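Local coordinates for rhamnogalacturonan endolyase YesW (Bacillus subtilis, PDB 2ZUX), which cleaves the type I rhamnogalacturonan of plant cell-wall pectin by endo-acting elimination, as a calcium- or manganese-requiring lyase of polysaccharide lyase family 11, at residues V39-Q44 with Y56-G61; T66-A71 with S81-V86; G354-G359 with S394-A399; L366-L371 with L378-V383. All blocks are in the same frame, centred on the assembly; numbering follows the deposited sequence.

Overall arrangement
From the N terminus, contact 1 closes a short loop: residues 39-44, ending strand 36-41, meet residues 56-61, ending strand 55-58. Contact 2 follows in series, where strand 66-73 turns back on strand 76-87. The two centres are about 9 Å apart in the N-terminal beta domain, and strands 36-41 and 66-73 are neighbours in one sheet. Contacts 3 and 4 belong to the beta-propeller. Contact 3 (354-359 with 394-399) closes a longer loop between two consecutive four-stranded sheets. Nested inside it, contact 4 (366-371 with 378-383) is the first hairpin of the second sheet and holds a calcium ion. Centres of contacts 1 and 3 lie about 51 Å apart.

Contact 1 of 4, residues V39-Q44 with Y56-G61; sequences VYRDGQ and YVDKNG
One nitrogen of Arg41, NH1, makes the salt bridge to Asp58 that joins two strands of the N-terminal beta domain whose backbones do not pair here: the CA atoms of Val39 and Tyr56 stay 8.0 Å apart. Arg41 NH1 donates to Asp58 OD2 over 2.9 Å with an N-H...O angle of 168°. The guanidinium and carboxylate planes differ by only 10°, and OD2 accepts this N-H with its syn lone pair. Asp58 CG stands anti to the backbone N (chi1 179°), on the side toward Arg41. Asp58 OD2 is also bonded to Tyr67 OH, which helps fix the carboxylate. Asp58 OD1 accepts from Asn60 N at 3.1 Å, above the carboxylate plane; this Asx turn lies within a type I turn ending at Gly61. Arg41 begins a type I' turn that runs to Gln44, and its CD rests 3.8 Å from Gly61 CA. A leucine in place of Arg41 would probably leave the Asp58 carboxylate without its cationic mate, dependent on Tyr67 and the Asx turn. Water 1 accepts from Arg41 NH1 at 2.8 Å and, weakly, from Asn60 ND2. Two residues earlier on each strand, Val39 CG2 lies 4.1 Å from Tyr56 CG.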
loop_
_atom_site.group_PDB
_atom_site.type_symbol
_atom_site.label_atom_id
_atom_site.label_comp_id
_atom_site.label_asym_id
_atom_site.label_seq_id
_atom_site.Cartn_x
_atom_site.Cartn_y
_atom_site.Cartn_z
ATOM N N VAL A 39 -26.047 -14.146 11.860
ATOM C CA VAL A 39 -25.873 -14.424 10.435
ATOM C C VAL A 39 -27.189 -14.929 9.837
ATOM O O VAL A 39 -27.806 -15.861 10.369
ATOM C CB VAL A 39 -24.742 -15.454 10.194
ATOM C CG1 VAL A 39 -24.463 -15.617 8.703
ATOM C CG2 VAL A 39 -23.467 -15.034 10.922
ATOM N N TYR A 40 -27.606 -14.311 8.735
ATOM C CA TYR A 40 -28.860 -14.662 8.067
ATOM C C TYR A 40 -28.634 -15.117 6.637
ATOM O O TYR A 40 -27.943 -14.448 5.863
ATOM C CB TYR A 40 -29.812 -13.469 8.065
ATOM C CG TYR A 40 -30.343 -13.098 9.427
ATOM C CD1 TYR A 40 -31.633 -13.457 9.812
ATOM C CD2 TYR A 40 -29.559 -12.381 10.331
ATOM C CE1 TYR A 40 -32.128 -13.116 11.069
ATOM C CE2 TYR A 40 -30.041 -12.041 11.584
ATOM C CZ TYR A 40 -31.325 -12.411 11.947
ATOM O OH TYR A 40 -31.808 -12.069 13.190
ATOM N N ARG A 41 -29.220 -16.260 6.293
ATOM C CA ARG A 41 -29.274 -16.704 4.905
ATOM C C ARG A 41 -30.688 -16.492 4.370
ATOM O O ARG A 41 -31.629 -17.170 4.802
ATOM C CB ARG A 41 -28.858 -18.170 4.770
ATOM C CG ARG A 41 -28.722 -18.623 3.313
ATOM C CD ARG A 41 -28.478 -20.112 3.182
ATOM N NE ARG A 41 -29.646 -20.894 3.579
ATOM C CZ ARG A 41 -29.657 -21.806 4.547
ATOM N NH1 ARG A 41 -28.558 -22.085 5.234
ATOM N NH2 ARG A 41 -30.781 -22.456 4.824
ATOM N N ASP A 42 -30.820 -15.537 3.449
ATOM C CA ASP A 42 -32.099 -15.177 2.829
ATOM C C ASP A 42 -33.197 -14.890 3.860
ATOM O O ASP A 42 -34.337 -15.353 3.727
ATOM C CB ASP A 42 -32.528 -16.242 1.808
ATOM C CG ASP A 42 -31.625 -16.268 0.585
ATOM O OD1 ASP A 42 -31.679 -15.310 -0.215
ATOM O OD2 ASP A 42 -30.867 -17.243 0.423
ATOM N N GLY A 43 -32.834 -14.123 4.887
ATOM C CA GLY A 43 -33.781 -13.665 5.903
ATOM C C GLY A 43 -33.943 -14.583 7.101
ATOM O O GLY A 43 -34.641 -14.237 8.059
ATOM N N GLN A 44 -33.300 -15.747 7.055
ATOM C CA GLN A 44 -33.414 -16.735 8.122
ATOM C C GLN A 44 -32.117 -16.871 8.915
ATOM O O GLN A 44 -31.049 -17.084 8.340
ATOM C CB GLN A 44 -33.852 -18.088 7.553
ATOM C CG GLN A 44 -35.304 -18.101 7.075
ATOM C CD GLN A 44 -35.647 -19.307 6.220
ATOM O OE1 GLN A 44 -34.821 -19.797 5.445
ATOM N NE2 GLN A 44 -36.881 -19.785 6.343
ATOM N N TYR A 56 -17.958 -17.359 9.491
ATOM C CA TYR A 56 -18.978 -18.362 9.747
ATOM C C TYR A 56 -19.047 -19.295 8.555
ATOM O O TYR A 56 -19.004 -18.843 7.414
ATOM C CB TYR A 56 -20.326 -17.668 9.952
ATOM C CG TYR A 56 -21.421 -18.581 10.454
ATOM C CD1 TYR A 56 -21.627 -18.771 11.820
ATOM C CD2 TYR A 56 -22.257 -19.251 9.561
ATOM C CE1 TYR A 56 -22.633 -19.613 12.279
ATOM C CE2 TYR A 56 -23.266 -20.092 10.012
ATOM C CZ TYR A 56 -23.443 -20.268 11.371
ATOM O OH TYR A 56 -24.440 -21.099 11.828
ATOM N N VAL A 57 -19.149 -20.594 8.814
ATOM C CA VAL A 57 -19.318 -21.558 7.728
ATOM C C VAL A 57 -20.754 -22.086 7.731
ATOM O O VAL A 57 -21.189 -22.715 8.703
ATOM C CB VAL A 57 -18.278 -22.711 7.800
ATOM C CG1 VAL A 57 -18.520 -23.742 6.698
ATOM C CG2 VAL A 57 -16.863 -22.161 7.691
ATOM N N ASP A 58 -21.486 -21.789 6.661
ATOM C CA ASP A 58 -22.856 -22.275 6.480
ATOM C C ASP A 58 -22.839 -23.543 5.631
ATOM O O ASP A 58 -22.703 -23.489 4.406
ATOM C CB ASP A 58 -23.740 -21.195 5.844
ATOM C CG ASP A 58 -25.182 -21.656 5.612
ATOM O OD1 ASP A 58 -25.622 -22.672 6.205
ATOM O OD2 ASP A 58 -25.883 -20.981 4.835
ATOM N N LYS A 59 -22.986 -24.682 6.300
ATOM C CA LYS A 59 -22.965 -25.988 5.643
ATOM C C LYS A 59 -24.169 -26.220 4.729
ATOM O O LYS A 59 -24.101 -27.035 3.806
ATOM C CB LYS A 59 -22.878 -27.104 6.691
ATOM C CG LYS A 59 -21.518 -27.232 7.351
ATOM C CD LYS A 59 -21.558 -28.182 8.539
ATOM C CE LYS A 59 -20.227 -28.199 9.286
ATOM N NZ LYS A 59 -19.947 -26.908 9.984
ATOM N N ASN A 60 -25.257 -25.496 4.979
ATOM C CA ASN A 60 -26.509 -25.686 4.245
ATOM C C ASN A 60 -26.732 -24.711 3.087
ATOM O O ASN A 60 -27.710 -24.834 2.348
ATOM C CB ASN A 60 -27.704 -25.635 5.208
ATOM C CG ASN A 60 -27.669 -26.742 6.251
ATOM O OD1 ASN A 60 -27.134 -27.828 6.013
ATOM N ND2 ASN A 60 -28.247 -26.469 7.415
ATOM N N GLY A 61 -25.827 -23.745 2.932
ATOM C CA GLY A 61 -25.966 -22.726 1.897
ATOM C C GLY A 61 -25.691 -23.242 0.497
ATOM O O GLY A 61 -25.032 -24.268 0.320
HETATM O O HOH W 1 -29.561 -23.348 7.543
#

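Contact 2 of 4, residues T66-A71 with S81-V86; sequences TYTVRA and SEKASV
The beta hairpin of strands 66-73 and 76-87 in the N-terminal beta domain holds this contact, which pairs Tyr67 with Ala84 and Val69 with Ser81 by two different schemes. Tyr67 and Ala84 form a regular antiparallel hydrogen-bonded pair: Tyr67 N to Ala84 O and Ala84 N to Tyr67 O are both 2.8 Å. The second strand is irregular nearer the turn. There, Ser81 N still donates to Val69 O, at 2.8 Å, but the return bond goes to a side chain, with Val69 N reaching Ser81 OG at 2.9 Å and an N-H...O angle of 170°. The serine oxygen can stand in for a carbonyl because chi1 (66°) places OG between its own backbone N and carbonyl carbon, close against the facing strand. Ser81 OG in turn donates to Glu82 O, from a position tilted 32° out of that carbonyl's plane, so the hydroxyl is held at both its donor and acceptor sides. An alanine at Ser81 would probably leave Val69 N without this acceptor and Glu82 O without this donor, slackening the irregular part of the hairpin. Among the side chains, Thr68 and Lys83 run side by side, pointing the same way, with Thr68 CG2 3.7 Å from Lys83 CG. At the hairpin's other end Val86 CG2 meets the edge of the Tyr67 ring, 3.7 Å from CE2.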
loop_
_atom_site.group_PDB
_atom_site.type_symbol
_atom_site.label_atom_id
_atom_site.label_comp_id
_atom_site.label_asym_id
_atom_site.label_seq_id
_atom_site.Cartn_x
_atom_site.Cartn_y
_atom_site.Cartn_z
ATOM N N THR A 66 -28.251 -15.794 -0.546
ATOM C CA THR A 66 -27.768 -14.454 -0.215
ATOM C C THR A 66 -27.691 -14.311 1.299
ATOM O O THR A 66 -28.470 -14.929 2.037
ATOM C CB THR A 66 -28.633 -13.315 -0.811
ATOM O OG1 THR A 66 -29.929 -13.323 -0.208
ATOM C CG2 THR A 66 -28.775 -13.453 -2.327
ATOM N N TYR A 67 -26.745 -13.499 1.755
ATOM C CA TYR A 67 -26.475 -13.361 3.180
ATOM C C TYR A 67 -26.544 -11.923 3.651
ATOM O O TYR A 67 -26.258 -10.992 2.898
ATOM C CB TYR A 67 -25.098 -13.950 3.508
ATOM C CG TYR A 67 -25.038 -15.445 3.321
ATOM C CD1 TYR A 67 -25.250 -16.308 4.394
ATOM C CD2 TYR A 67 -24.795 -15.999 2.062
ATOM C CE1 TYR A 67 -25.211 -17.683 4.223
ATOM C CE2 TYR A 67 -24.756 -17.365 1.879
ATOM C CZ TYR A 67 -24.967 -18.203 2.962
ATOM O OH TYR A 67 -24.923 -19.559 2.779
ATOM N N THR A 68 -26.953 -11.761 4.909
ATOM C CA THR A 68 -26.843 -10.504 5.627
ATOM C C THR A 68 -26.333 -10.830 7.021
ATOM O O THR A 68 -26.423 -11.974 7.476
ATOM C CB THR A 68 -28.191 -9.755 5.738
ATOM O OG1 THR A 68 -29.181 -10.626 6.302
ATOM C CG2 THR A 68 -28.659 -9.252 4.370
ATOM N N VAL A 69 -25.776 -9.820 7.674
ATOM C CA VAL A 69 -25.381 -9.917 9.067
ATOM C C VAL A 69 -26.035 -8.774 9.835
ATOM O O VAL A 69 -26.229 -7.686 9.292
ATOM C CB VAL A 69 -23.834 -9.920 9.212
ATOM C CG1 VAL A 69 -23.399 -9.552 10.629
ATOM C CG2 VAL A 69 -23.274 -11.280 8.809
ATOM N N ARG A 70 -26.404 -9.039 11.085
ATOM C CA ARG A 70 -26.936 -8.009 11.966
ATOM C C ARG A 70 -26.086 -7.962 13.223
ATOM O O ARG A 70 -25.882 -8.993 13.872
ATOM C CB ARG A 70 -28.400 -8.293 12.329
ATOM C CG ARG A 70 -29.335 -8.373 11.129
ATOM C CD ARG A 70 -30.791 -8.517 11.554
ATOM N NE ARG A 70 -31.596 -9.091 10.478
ATOM C CZ ARG A 70 -32.798 -9.644 10.633
ATOM N NH1 ARG A 70 -33.364 -9.709 11.833
ATOM N NH2 ARG A 70 -33.437 -10.136 9.578
ATOM N N ALA A 71 -25.577 -6.776 13.548
ATOM C CA ALA A 71 -24.864 -6.570 14.803
ATOM C C ALA A 71 -25.847 -6.621 15.967
ATOM O O ALA A 71 -27.020 -6.260 15.823
ATOM C CB ALA A 71 -24.122 -5.238 14.792
ATOM N N SER A 81 -26.962 -5.690 7.400
ATOM C CA SER A 81 -25.921 -5.233 6.496
ATOM C C SER A 81 -26.439 -5.216 5.065
ATOM O O SER A 81 -27.556 -5.660 4.790
ATOM C CB SER A 81 -24.747 -6.201 6.558
ATOM O OG SER A 81 -25.134 -7.466 6.052
ATOM N N GLU A 82 -25.608 -4.713 4.157
ATOM C CA GLU A 82 -25.808 -4.934 2.736
ATOM C C GLU A 82 -25.895 -6.440 2.455
ATOM O O GLU A 82 -25.317 -7.255 3.181
ATOM C CB GLU A 82 -24.674 -4.279 1.930
ATOM C CG GLU A 82 -23.312 -5.001 1.968
ATOM C CD GLU A 82 -22.491 -4.783 3.245
ATOM O OE1 GLU A 82 -22.883 -3.964 4.118
ATOM O OE2 GLU A 82 -21.431 -5.449 3.356
ATOM N N LYS A 83 -26.636 -6.806 1.415
ATOM C CA LYS A 83 -26.757 -8.201 1.001
ATOM C C LYS A 83 -25.514 -8.673 0.256
ATOM O O LYS A 83 -24.958 -7.937 -0.558
ATOM C CB LYS A 83 -27.980 -8.390 0.102
ATOM C CG LYS A 83 -29.300 -8.271 0.827
ATOM C CD LYS A 83 -30.474 -8.561 -0.102
ATOM C CE LYS A 83 -31.795 -8.534 0.656
ATOM N NZ LYS A 83 -31.884 -9.620 1.678
ATOM N N ALA A 84 -25.088 -9.900 0.544
ATOM C CA ALA A 84 -23.972 -10.518 -0.165
ATOM C C ALA A 84 -24.409 -11.774 -0.901
ATOM O O ALA A 84 -25.042 -12.655 -0.323
ATOM C CB ALA A 84 -22.829 -10.843 0.803
ATOM N N SER A 85 -24.067 -11.857 -2.182
ATOM C CA SER A 85 -24.285 -13.085 -2.935
ATOM C C SER A 85 -23.050 -13.979 -2.817
ATOM O O SER A 85 -22.004 -13.539 -2.329
ATOM C CB SER A 85 -24.612 -12.776 -4.400
ATOM O OG SER A 85 -23.588 -12.008 -4.999
ATOM N N VAL A 86 -23.175 -15.230 -3.247
ATOM C CA VAL A 86 -22.111 -16.222 -3.085
ATOM C C VAL A 86 -21.162 -16.222 -4.278
ATOM O O VAL A 86 -21.597 -16.357 -5.432
ATOM C CB VAL A 86 -22.691 -17.651 -2.893
ATOM C CG1 VAL A 86 -21.589 -18.699 -2.871
ATOM C CG2 VAL A 86 -23.521 -17.734 -1.615
#

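Contact 3 of 4, residues G354-G359 with S394-A399; sequences GMYSTG and SFRDAA
Tyr356 and Arg396 meet with the phenol ring and guanidinium planes 85° apart, close to perpendicular, and the Tyr356 hydroxyl lies in the guanidinium plane. There two nitrogens grip the one oxygen side-on. Arg396 NE reaches Tyr356 OH at 2.9 Å with an N-H...O angle of 159°. The second bond, from Arg396 NH2 to Tyr356 OH, is longer at 3.2 Å and more bent. Tyr356 OH itself donates to Ala398 O at 2.7 Å, approaching from above the carbonyl plane. The ring's CE2 edge also faces Ala399 O, 3.4 Å away. Tyr356 CG sits between the backbone N and the carbonyl carbon (chi1 63°), directed toward the facing segment. Thr358 CG2 lies 3.7 Å from Arg396 CD, the two side chains meeting at about a right angle, while water 2 links Thr358 OG1 with Ser394 OG. Strand 354-357 is an outermost strand of one propeller sheet and strand 393-397 an inner strand of the next, so the contact ties consecutive blades together through side chains and the backbone carbonyl of Ala398, without strand pairing between the two segments. Arg396 NH2 strengthens that tie by also bonding Gly344 O in the first blade. The hydroxyl thus accepts two N-H groups and donates its own proton; the arginine's positive charge would probably polarise the phenol and make it a stronger donor to Ala398 O.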
loop_
_atom_site.group_PDB
_atom_site.type_symbol
_atom_site.label_atom_id
_atom_site.label_comp_id
_atom_site.label_asym_id
_atom_site.label_seq_id
_atom_site.Cartn_x
_atom_site.Cartn_y
_atom_site.Cartn_z
ATOM N N GLY A 354 13.844 17.634 9.728
ATOM C CA GLY A 354 14.595 16.389 9.778
ATOM C C GLY A 354 14.781 15.960 11.220
ATOM O O GLY A 354 15.161 16.779 12.062
ATOM N N MET A 355 14.516 14.687 11.511
ATOM C CA MET A 355 14.648 14.150 12.874
ATOM C C MET A 355 16.008 13.503 13.129
ATOM O O MET A 355 16.681 13.815 14.117
ATOM C CB MET A 355 13.551 13.129 13.164
ATOM C CG MET A 355 12.167 13.721 13.173
ATOM S SD MET A 355 10.867 12.472 13.142
ATOM C CE MET A 355 11.061 11.702 14.746
ATOM N N TYR A 356 16.394 12.581 12.251
ATOM C CA TYR A 356 17.656 11.874 12.370
ATOM C C TYR A 356 18.006 11.260 11.032
ATOM O O TYR A 356 17.143 11.111 10.159
ATOM C CB TYR A 356 17.575 10.759 13.430
ATOM C CG TYR A 356 16.580 9.647 13.116
ATOM C CD1 TYR A 356 16.874 8.654 12.174
ATOM C CD2 TYR A 356 15.354 9.577 13.778
ATOM C CE1 TYR A 356 15.967 7.634 11.887
ATOM C CE2 TYR A 356 14.440 8.553 13.507
ATOM C CZ TYR A 356 14.755 7.589 12.557
ATOM O OH TYR A 356 13.869 6.576 12.270
ATOM N N SER A 357 19.270 10.882 10.892
ATOM C CA SER A 357 19.724 10.014 9.813
ATOM C C SER A 357 20.643 8.967 10.416
ATOM O O SER A 357 21.528 9.312 11.209
ATOM C CB SER A 357 20.498 10.806 8.772
ATOM O OG SER A 357 21.105 9.903 7.862
ATOM N N THR A 358 20.452 7.699 10.061
ATOM C CA THR A 358 21.371 6.662 10.536
ATOM C C THR A 358 22.677 6.697 9.746
ATOM O O THR A 358 23.650 6.070 10.141
ATOM C CB THR A 358 20.784 5.257 10.412
ATOM O OG1 THR A 358 20.654 4.935 9.024
ATOM C CG2 THR A 358 19.435 5.157 11.117
ATOM N N GLY A 359 22.682 7.420 8.629
ATOM C CA GLY A 359 23.861 7.498 7.771
ATOM C C GLY A 359 24.118 6.253 6.945
ATOM O O GLY A 359 25.118 6.191 6.231
ATOM N N SER A 394 19.604 -3.217 9.115
ATOM C CA SER A 394 19.595 -2.439 10.341
ATOM C C SER A 394 18.219 -2.514 10.977
ATOM O O SER A 394 17.197 -2.542 10.290
ATOM C CB SER A 394 20.013 -0.986 10.087
ATOM O OG SER A 394 19.118 -0.311 9.218
ATOM N N PHE A 395 18.205 -2.566 12.304
ATOM C CA PHE A 395 16.981 -2.669 13.081
ATOM C C PHE A 395 17.063 -1.566 14.131
ATOM O O PHE A 395 17.964 -1.577 14.984
ATOM C CB PHE A 395 16.909 -4.060 13.713
ATOM C CG PHE A 395 15.591 -4.380 14.382
ATOM C CD1 PHE A 395 14.665 -5.232 13.773
ATOM C CD2 PHE A 395 15.299 -3.887 15.651
ATOM C CE1 PHE A 395 13.456 -5.548 14.407
ATOM C CE2 PHE A 395 14.102 -4.189 16.280
ATOM C CZ PHE A 395 13.176 -5.027 15.659
ATOM N N ARG A 396 16.167 -0.586 14.040
ATOM C CA ARG A 396 16.334 0.640 14.811
ATOM C C ARG A 396 15.075 1.096 15.527
ATOM O O ARG A 396 13.957 0.699 15.183
ATOM C CB ARG A 396 16.824 1.760 13.895
ATOM C CG ARG A 396 15.725 2.397 13.025
ATOM C CD ARG A 396 16.352 3.384 12.085
ATOM N NE ARG A 396 15.455 4.280 11.354
ATOM C CZ ARG A 396 15.274 4.261 10.030
ATOM N NH1 ARG A 396 15.829 3.323 9.267
ATOM N NH2 ARG A 396 14.514 5.182 9.458
ATOM N N ASP A 397 15.293 1.960 16.518
ATOM C CA ASP A 397 14.233 2.698 17.173
ATOM C C ASP A 397 13.652 3.670 16.141
ATOM O O ASP A 397 14.367 4.509 15.609
ATOM C CB ASP A 397 14.848 3.448 18.361
ATOM C CG ASP A 397 13.833 4.219 19.177
ATOM O OD1 ASP A 397 13.062 5.018 18.607
ATOM O OD2 ASP A 397 13.855 4.065 20.416
ATOM N N ALA A 398 12.354 3.551 15.854
ATOM C CA ALA A 398 11.742 4.366 14.800
ATOM C C ALA A 398 11.793 5.869 15.085
ATOM O O ALA A 398 11.905 6.682 14.165
ATOM C CB ALA A 398 10.306 3.923 14.547
ATOM N N ALA A 399 11.674 6.221 16.363
ATOM C CA ALA A 399 11.596 7.621 16.784
ATOM C C ALA A 399 12.949 8.311 16.909
ATOM O O ALA A 399 13.085 9.469 16.535
ATOM C CB ALA A 399 10.834 7.732 18.102
HETATM O O HOH W 2 18.962 2.712 8.810
#

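Contact 4 of 4, residues L366-L371 with L378-V383; sequences LHTGDL and LEVFQV. With CA (calcium ion), chain J.
His367 and Phe381 form one hydrogen-bonded pair of the first antiparallel hairpin of a propeller blade, with His367 N 2.8 Å from Phe381 O and strand directions 174° apart. Gly369 and Glu379 form the next pair, in which Glu379 N reaches Gly369 O at 2.9 Å with a nearly straight N-H...O angle of 178°.

Apolar packing occupies both faces. On one, Leu366 CD1 touches Val380 CG1 at 3.5 Å and Thr368 lies alongside Val380, its OG1 bonded to Ser329. On the other, Leu371 CD1 packs 3.8 Å from Phe381 CB, setting the start of the connecting loop against the second strand.

Metal coordination closes the hairpin at its turn. Asp370 binds the calcium ion through OD1 at 2.4 Å, and Glu379 through both carboxylate oxygens, OE2 at 2.4 Å and OE1 somewhat farther out. The glutamate bends at chi2 (80°), which brings CD round toward the ion. Backbone oxygens of Asp372, Arg375 and Gly377 and water 3 complete the site, so the connecting loop wraps the ion. Glu379 OE1 has a second role, accepting a weak bond from Leu371 N at 3.0 Å.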
loop_
_atom_site.group_PDB
_atom_site.type_symbol
_atom_site.label_atom_id
_atom_site.label_comp_id
_atom_site.label_asym_id
_atom_site.label_seq_id
_atom_site.Cartn_x
_atom_site.Cartn_y
_atom_site.Cartn_z
ATOM N N LEU A 366 11.919 -1.915 3.351
ATOM C CA LEU A 366 11.707 -1.123 4.557
ATOM C C LEU A 366 10.459 -1.617 5.260
ATOM O O LEU A 366 9.430 -1.834 4.614
ATOM C CB LEU A 366 11.492 0.330 4.150
ATOM C CG LEU A 366 11.391 1.413 5.222
ATOM C CD1 LEU A 366 12.711 1.550 5.974
ATOM C CD2 LEU A 366 11.022 2.720 4.570
ATOM N N HIS A 367 10.547 -1.782 6.579
ATOM C CA HIS A 367 9.428 -2.252 7.398
ATOM C C HIS A 367 9.333 -1.448 8.685
ATOM O O HIS A 367 10.253 -1.478 9.498
ATOM C CB HIS A 367 9.624 -3.731 7.707
ATOM C CG HIS A 367 9.526 -4.576 6.489
ATOM N ND1 HIS A 367 10.604 -4.901 5.693
ATOM C CD2 HIS A 367 8.434 -5.074 5.874
ATOM C CE1 HIS A 367 10.173 -5.595 4.655
ATOM N NE2 HIS A 367 8.861 -5.708 4.740
ATOM N N THR A 368 8.225 -0.729 8.850
ATOM C CA THR A 368 7.972 0.075 10.044
ATOM C C THR A 368 6.716 -0.447 10.729
ATOM O O THR A 368 5.630 -0.418 10.148
ATOM C CB THR A 368 7.765 1.550 9.682
ATOM O OG1 THR A 368 8.938 2.051 9.025
ATOM C CG2 THR A 368 7.501 2.378 10.929
ATOM N N GLY A 369 6.866 -0.933 11.955
ATOM C CA GLY A 369 5.727 -1.445 12.710
ATOM C C GLY A 369 6.153 -1.725 14.126
ATOM O O GLY A 369 7.221 -1.284 14.556
ATOM N N ASP A 370 5.316 -2.441 14.870
ATOM C CA ASP A 370 5.735 -2.865 16.194
ATOM C C ASP A 370 6.387 -4.218 16.029
ATOM O O ASP A 370 5.724 -5.259 16.086
ATOM C CB ASP A 370 4.597 -2.903 17.210
ATOM C CG ASP A 370 5.124 -3.013 18.620
ATOM O OD1 ASP A 370 6.366 -3.045 18.773
ATOM O OD2 ASP A 370 4.318 -3.054 19.572
ATOM N N LEU A 371 7.690 -4.179 15.761
ATOM C CA LEU A 371 8.455 -5.374 15.440
ATOM C C LEU A 371 8.908 -6.074 16.713
ATOM O O LEU A 371 8.920 -7.307 16.792
ATOM C CB LEU A 371 9.656 -5.014 14.553
ATOM C CG LEU A 371 9.414 -4.124 13.320
ATOM C CD1 LEU A 371 10.693 -3.944 12.492
ATOM C CD2 LEU A 371 8.280 -4.675 12.441
ATOM N N LEU A 378 7.793 2.060 18.079
ATOM C CA LEU A 378 7.883 1.298 16.844
ATOM C C LEU A 378 9.336 1.078 16.480
ATOM O O LEU A 378 10.236 1.724 17.020
ATOM C CB LEU A 378 7.156 2.024 15.710
ATOM C CG LEU A 378 5.665 2.280 15.947
ATOM C CD1 LEU A 378 5.075 3.079 14.802
ATOM C CD2 LEU A 378 4.897 0.980 16.150
ATOM N N GLU A 379 9.547 0.126 15.583
ATOM C CA GLU A 379 10.880 -0.227 15.123
ATOM C C GLU A 379 10.879 -0.222 13.599
ATOM O O GLU A 379 9.834 -0.410 12.964
ATOM C CB GLU A 379 11.311 -1.597 15.667
ATOM C CG GLU A 379 11.544 -1.652 17.192
ATOM C CD GLU A 379 10.271 -1.769 18.017
ATOM O OE1 GLU A 379 9.292 -2.394 17.560
ATOM O OE2 GLU A 379 10.250 -1.257 19.162
ATOM N N VAL A 380 12.052 0.016 13.024
ATOM C CA VAL A 380 12.218 0.014 11.571
ATOM C C VAL A 380 13.297 -0.987 11.199
ATOM O O VAL A 380 14.429 -0.894 11.687
ATOM C CB VAL A 380 12.611 1.402 11.025
ATOM C CG1 VAL A 380 12.803 1.343 9.510
ATOM C CG2 VAL A 380 11.577 2.450 11.392
ATOM N N PHE A 381 12.927 -1.954 10.363
ATOM C CA PHE A 381 13.888 -2.869 9.780
ATOM C C PHE A 381 14.121 -2.458 8.342
ATOM O O PHE A 381 13.171 -2.243 7.585
ATOM C CB PHE A 381 13.384 -4.312 9.842
ATOM C CG PHE A 381 14.341 -5.302 9.232
ATOM C CD1 PHE A 381 15.603 -5.504 9.794
ATOM C CD2 PHE A 381 13.982 -6.047 8.116
ATOM C CE1 PHE A 381 16.505 -6.404 9.230
ATOM C CE2 PHE A 381 14.876 -6.958 7.549
ATOM C CZ PHE A 381 16.141 -7.138 8.115
ATOM N N GLN A 382 15.392 -2.360 7.969
ATOM C CA GLN A 382 15.775 -1.823 6.671
ATOM C C GLN A 382 16.984 -2.568 6.153
ATOM O O GLN A 382 17.814 -3.026 6.935
ATOM C CB GLN A 382 16.135 -0.346 6.814
ATOM C CG GLN A 382 16.368 0.392 5.503
ATOM C CD GLN A 382 16.856 1.817 5.716
ATOM O OE1 GLN A 382 17.004 2.270 6.854
ATOM N NE2 GLN A 382 17.104 2.532 4.622
ATOM N N VAL A 383 17.058 -2.701 4.832
ATOM C CA VAL A 383 18.252 -3.218 4.173
ATOM C C VAL A 383 18.924 -2.111 3.372
ATOM O O VAL A 383 18.315 -1.068 3.089
ATOM C CB VAL A 383 17.953 -4.464 3.297
ATOM C CG1 VAL A 383 17.476 -5.618 4.178
ATOM C CG2 VAL A 383 16.937 -4.134 2.196
HETATM CA CA CA J . 8.070 -1.955 19.984
HETATM O O HOH W 3 6.089 -1.975 21.396
#